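MREC protein (Listeria monocytogenes, PDB 2J5U) is probably involved in forming and maintaining the shape of the bacterial cell. Local coordinates at residues Ser43-Ala46 / Asp47-Glu51. Sequence-based numbering, arbitrary orientation.
Sequences SEVA and DLKKE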
loop_
_atom_site.group_PDB
_atom_site.type_symbol
_atom_site.label_atom_id
_atom_site.label_comp_id
_atom_site.label_asym_id
_atom_site.label_seq_id
_atom_site.Cartn_x
_atom_site.Cartn_y
_atom_site.Cartn_z
ATOM N N SER A 43 -36.617 -46.670 -24.212
ATOM C CA SER A 43 -36.479 -45.701 -23.131
ATOM C C SER A 43 -35.164 -44.941 -23.264
ATOM O O SER A 43 -35.085 -43.764 -22.908
ATOM C CB SER A 43 -36.533 -46.392 -21.770
ATOM O OG SER A 43 -35.339 -47.111 -21.532
ATOM N N GLU A 44 -34.130 -45.616 -23.766
ATOM C CA GLU A 44 -32.832 -44.972 -23.950
ATOM C C GLU A 44 -33.037 -43.803 -24.908
ATOM O O GLU A 44 -32.556 -42.691 -24.669
ATOM C CB GLU A 44 -31.806 -45.950 -24.539
ATOM C CG GLU A 44 -30.410 -45.341 -24.696
ATOM C CD GLU A 44 -29.386 -46.300 -25.294
ATOM O OE1 GLU A 44 -28.203 -45.905 -25.409
ATOM O OE2 GLU A 44 -29.759 -47.442 -25.651
ATOM N N VAL A 45 -33.761 -44.067 -25.992
ATOM C CA VAL A 45 -34.050 -43.041 -26.977
ATOM C C VAL A 45 -34.773 -41.900 -26.281
ATOM O O VAL A 45 -34.226 -40.811 -26.139
ATOM C CB VAL A 45 -34.944 -43.581 -28.114
ATOM C CG1 VAL A 45 -35.490 -42.430 -28.941
ATOM C CG2 VAL A 45 -34.145 -44.516 -29.002
ATOM N N ALA A 46 -35.997 -42.168 -25.835
ATOM C CA ALA A 46 -36.820 -41.173 -25.154
ATOM C C ALA A 46 -36.013 -40.231 -24.263
ATOM O O ALA A 46 -36.296 -39.033 -24.198
ATOM C CB ALA A 46 -37.890 -41.869 -24.334
ATOM N N ASP A 47 -35.013 -40.773 -23.572
ATOM C CA ASP A 47 -34.173 -39.961 -22.697
ATOM C C ASP A 47 -33.294 -39.037 -23.529
ATOM O O ASP A 47 -33.261 -37.825 -23.297
ATOM C CB ASP A 47 -33.306 -40.854 -21.806
ATOM C CG ASP A 47 -34.113 -41.573 -20.733
ATOM O OD1 ASP A 47 -33.496 -42.210 -19.852
ATOM O OD2 ASP A 47 -35.362 -41.500 -20.769
ATOM N N LEU A 48 -32.583 -39.620 -24.493
ATOM C CA LEU A 48 -31.717 -38.864 -25.394
ATOM C C LEU A 48 -32.577 -37.818 -26.082
ATOM O O LEU A 48 -32.242 -36.630 -26.129
ATOM C CB LEU A 48 -31.132 -39.783 -26.462
ATOM C CG LEU A 48 -30.108 -40.814 -26.021
ATOM C CD1 LEU A 48 -29.821 -41.766 -27.157
ATOM C CD2 LEU A 48 -28.848 -40.101 -25.585
ATOM N N LYS A 49 -33.694 -38.295 -26.615
ATOM C CA LYS A 49 -34.654 -37.474 -27.326
ATOM C C LYS A 49 -35.105 -36.280 -26.487
ATOM O O LYS A 49 -35.295 -35.184 -27.013
ATOM C CB LYS A 49 -35.849 -38.347 -27.735
ATOM C CG LYS A 49 -36.801 -37.717 -28.737
ATOM C CD LYS A 49 -37.202 -38.712 -29.829
ATOM C CE LYS A 49 -37.871 -39.970 -29.267
ATOM N NZ LYS A 49 -38.234 -40.957 -30.340
ATOM N N LYS A 50 -35.266 -36.476 -25.183
ATOM C CA LYS A 50 -35.689 -35.370 -24.332
ATOM C C LYS A 50 -34.525 -34.406 -24.125
ATOM O O LYS A 50 -34.677 -33.189 -24.254
ATOM C CB LYS A 50 -36.178 -35.876 -22.976
ATOM C CG LYS A 50 -36.732 -34.756 -22.109
ATOM C CD LYS A 50 -37.018 -35.206 -20.688
ATOM C CE LYS A 50 -37.519 -34.041 -19.846
ATOM N NZ LYS A 50 -36.563 -32.892 -19.863
ATOM N N GLU A 51 -33.366 -34.969 -23.797
ATOM C CA GLU A 51 -32.146 -34.200 -23.575
ATOM C C GLU A 51 -31.864 -33.340 -24.798
ATOM O O GLU A 51 -31.574 -32.146 -24.683
ATOM C CB GLU A 51 -30.981 -35.155 -23.357
ATOM C CG GLU A 51 -29.661 -34.483 -23.100
ATOM C CD GLU A 51 -28.499 -35.431 -23.313
ATOM O OE1 GLU A 51 -28.570 -36.586 -22.833
ATOM O OE2 GLU A 51 -27.512 -35.019 -23.961
#
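The carbonyl oxygen of Glu44 receives two amide N-H groups. Leu48 N makes a nearly straight bond to it at 3.1 Å (N-H...O 172°). Asp47 N adds a weak one at 3.3 Å, where the angle falls to 122°. Asp47 N points more squarely at Ser43 O, 3.1 Å away, and Lys50 N closes the series on Ala46 O at 2.9 Å. Four successive residues thus each accept a bond from the residue four places on, Val45 O taking the N-H of Lys49, which identifies one uninterrupted alpha-helix within 31-58, a region predicted to form a coiled coil. The last of these bonds is less regular: Lys50 N stands 40° out of the carbonyl plane of Ala46.

Among the side chains, that of Lys49 passes slantwise over Val45 one turn earlier. Bends at its second and third torsions fold the lysine back along the helix, laying CE and NZ each 3.4 Å from Val45 CG1, while NZ goes on to a salt bridge with Glu44 of the second subunit. On the neighbouring face of the helix, Leu48 CD1 comes within 4.4 Å of Glu44 CG, a loose aliphatic contact. Asp47 turns its carboxylate back over the preceding turn, with CG on the side of its own backbone N; OD2 lies 3.1 Å from Ser43 O, an acceptor facing an acceptor.

Val45 and Glu44 pack on Glu44 and Val45 of the second subunit, Leu48 on its Asn52, and Glu51 forms a second bridge, to Lys56 of that subunit. Lys50 instead reaches Asp54 of its own helix. The chemistry is therefore divided: backbone bonds maintain the helix, Val45 packs against the aliphatic part of Lys49 within it, and salt bridges pair charged ends with the second subunit, consistent with an MreC dimer in which this helix takes part.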